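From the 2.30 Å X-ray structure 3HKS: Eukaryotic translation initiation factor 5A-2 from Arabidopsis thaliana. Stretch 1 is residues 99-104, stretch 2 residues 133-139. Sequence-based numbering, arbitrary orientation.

Stretch 1 (99-104) QLIDIT
Stretch 2 (133-139) QMRLGFD

Residues 99-103 form the end of a β-strand that begins earlier in the chain, and Thr-104 leads out of it as loop; residues 133-139 belong to a helix that also begins earlier. The helix lies across the strand, with an angle of 103° between their N-to-C directions and a closest axial approach of 9.2 Å. Two pairs fix the register: Asp-102 CA lies 7.4 Å from Phe-138 CA, and Ile-103 CA lies 7.3 Å from Arg-135 CA. The helix is regular, with phi/psi near -63/-45 and backbone hydrogen bonds from Gly-137 N to Gln-133 O, Phe-138 N to Met-134 O and Asp-139 N to Arg-135 O, each 3.0 Å. The strand is less even: Ile-101 adopts -119/-5, a kink in an otherwise extended path, followed by Asp-102 at -169/148. Leu-100 and Ile-103, on the two sides of this kink, both direct CA-to-CB toward the helix, whereas Ile-101 and Asp-102 point away.

No hydrogen bond links the stretches, and the 334 Å² they bury is held largely by the fit of apolar surfaces. One bump is the Ile-103 side chain (chi1 m, chi2 t), which has the largest covered area on the strand, 78 Å². Its CD1 settles against one turn of helix, 3.6 Å from Met-134 O and 3.6 Å from Arg-135 CA, with Met-134 CB at 4.1 Å and Phe-138 CB at 4.0 Å. The methyl thus rests on backbone as much as on side chains. The CA-to-CB bond of Arg-135 (m, t, p) points sideways relative to the strand, and its aliphatic CG adds to this seat, 4.0 Å from Ile-103 CD1.

Leu-100 (t, p) makes the second bump. Its CD2 approaches Met-134 O to 3.7 Å and Phe-138 CB to 4.0 Å, while CD1 meets the methyl CE of Met-134 at 4.0 Å. The m, t, p rotamer of Met-134 carries that methyl to the leucine, and both side chains are buried.

Phe-138 (chi1 t, chi2 68°) contributes the largest covered area, 101 Å², and answers from the helix by laying its ring along the strand backbone. Ile-103 N and Asp-102 C lie over one face, with Ile-103 N 3.9 Å from Phe-138 CE2. Ile-101 O approaches Phe-138 CE1 obliquely at 3.6 Å. Although Asp-102 (chi1 t) starts away from the helix, its end comes nearer, placing OD1 3.6 Å from Phe-138 CZ. Gly-137, in contrast, makes no contact with the strand.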

# COMPACT_ATOMS: atom_id res chain seq x y z
N GLN A 99 3.51 16.07 6.44
CA GLN A 99 3.27 16.76 7.69
C GLN A 99 1.76 17.00 7.87
O GLN A 99 1.07 17.39 6.92
CB GLN A 99 4.04 18.09 7.74
CG GLN A 99 5.55 17.91 7.57
CD GLN A 99 6.28 19.20 7.25
OE1 GLN A 99 6.25 20.15 8.04
NE2 GLN A 99 6.94 19.24 6.10
N LEU A 100 1.27 16.75 9.07
CA LEU A 100 -0.13 16.96 9.42
C LEU A 100 -0.40 18.43 9.75
O LEU A 100 0.23 19.00 10.64
CB LEU A 100 -0.52 16.05 10.60
CG LEU A 100 -1.94 16.16 11.15
CD1 LEU A 100 -2.94 15.58 10.15
CD2 LEU A 100 -2.06 15.49 12.54
N ILE A 101 -1.33 19.04 9.03
CA ILE A 101 -1.66 20.45 9.23
C ILE A 101 -3.13 20.69 9.64
O ILE A 101 -3.52 21.83 9.94
CB ILE A 101 -1.23 21.33 8.00
CG1 ILE A 101 -1.84 20.81 6.68
CG2 ILE A 101 0.31 21.42 7.91
CD1 ILE A 101 -1.56 21.70 5.47
N ASP A 102 -3.93 19.63 9.67
CA ASP A 102 -5.29 19.72 10.24
C ASP A 102 -5.97 18.38 10.43
O ASP A 102 -5.73 17.42 9.69
CB ASP A 102 -6.21 20.64 9.42
CG ASP A 102 -7.48 21.02 10.17
OD1 ASP A 102 -7.48 20.98 11.43
OD2 ASP A 102 -8.48 21.35 9.52
N ILE A 103 -6.81 18.31 11.47
CA ILE A 103 -7.80 17.27 11.62
C ILE A 103 -9.13 18.00 11.77
O ILE A 103 -9.34 18.74 12.75
CB ILE A 103 -7.54 16.34 12.85
CG1 ILE A 103 -6.15 15.68 12.76
CG2 ILE A 103 -8.63 15.28 12.97
CD1 ILE A 103 -5.70 15.01 14.03
N THR A 104 -10.02 17.80 10.80
CA THR A 104 -11.32 18.47 10.80
C THR A 104 -12.24 17.80 11.82
O THR A 104 -12.00 16.67 12.21
CB THR A 104 -11.98 18.45 9.40
OG1 THR A 104 -12.46 17.13 9.11
CG2 THR A 104 -11.00 18.89 8.32
N GLN A 133 -2.59 9.03 18.27
CA GLN A 133 -1.29 9.68 18.05
C GLN A 133 -1.42 10.98 17.24
O GLN A 133 -0.80 11.99 17.58
CB GLN A 133 -0.31 8.75 17.32
CG GLN A 133 0.28 7.67 18.18
CD GLN A 133 1.23 6.79 17.40
OE1 GLN A 133 2.37 7.17 17.14
NE2 GLN A 133 0.77 5.61 17.03
N MET A 134 -2.23 10.92 16.17
CA MET A 134 -2.46 12.08 15.30
C MET A 134 -3.19 13.20 16.03
O MET A 134 -2.76 14.34 15.99
CB MET A 134 -3.24 11.68 14.04
CG MET A 134 -2.42 10.79 13.11
SD MET A 134 -3.33 10.20 11.68
CE MET A 134 -3.66 11.73 10.83
N ARG A 135 -4.30 12.85 16.70
CA ARG A 135 -5.13 13.80 17.41
C ARG A 135 -4.40 14.45 18.57
O ARG A 135 -4.49 15.66 18.75
CB ARG A 135 -6.44 13.16 17.90
CG ARG A 135 -7.43 12.75 16.81
CD ARG A 135 -8.79 12.34 17.41
NE ARG A 135 -9.42 13.50 18.04
CZ ARG A 135 -10.14 13.49 19.17
NH1 ARG A 135 -10.33 12.36 19.84
NH2 ARG A 135 -10.66 14.62 19.63
N LEU A 136 -3.69 13.63 19.36
CA LEU A 136 -2.91 14.14 20.49
C LEU A 136 -1.77 15.03 20.03
O LEU A 136 -1.59 16.11 20.57
CB LEU A 136 -2.35 12.99 21.33
CG LEU A 136 -1.50 13.34 22.56
CD1 LEU A 136 -2.34 14.04 23.63
CD2 LEU A 136 -0.86 12.08 23.14
N GLY A 137 -0.99 14.57 19.05
CA GLY A 137 0.11 15.36 18.50
C GLY A 137 -0.34 16.70 17.94
O GLY A 137 0.31 17.71 18.14
N PHE A 138 -1.48 16.69 17.25
CA PHE A 138 -2.08 17.91 16.71
C PHE A 138 -2.55 18.88 17.80
O PHE A 138 -2.32 20.08 17.68
CB PHE A 138 -3.24 17.60 15.75
CG PHE A 138 -3.74 18.80 14.99
CD1 PHE A 138 -2.93 19.42 14.03
CD2 PHE A 138 -5.01 19.31 15.23
CE1 PHE A 138 -3.39 20.53 13.34
CE2 PHE A 138 -5.49 20.42 14.52
CZ PHE A 138 -4.67 21.03 13.60
N ASP A 139 -3.22 18.35 18.83
CA ASP A 139 -3.66 19.17 19.96
C ASP A 139 -2.47 19.77 20.72
O ASP A 139 -2.54 20.91 21.22
CB ASP A 139 -4.55 18.37 20.93
CG ASP A 139 -5.95 18.07 20.35
OD1 ASP A 139 -6.33 18.65 19.29
OD2 ASP A 139 -6.67 17.24 20.97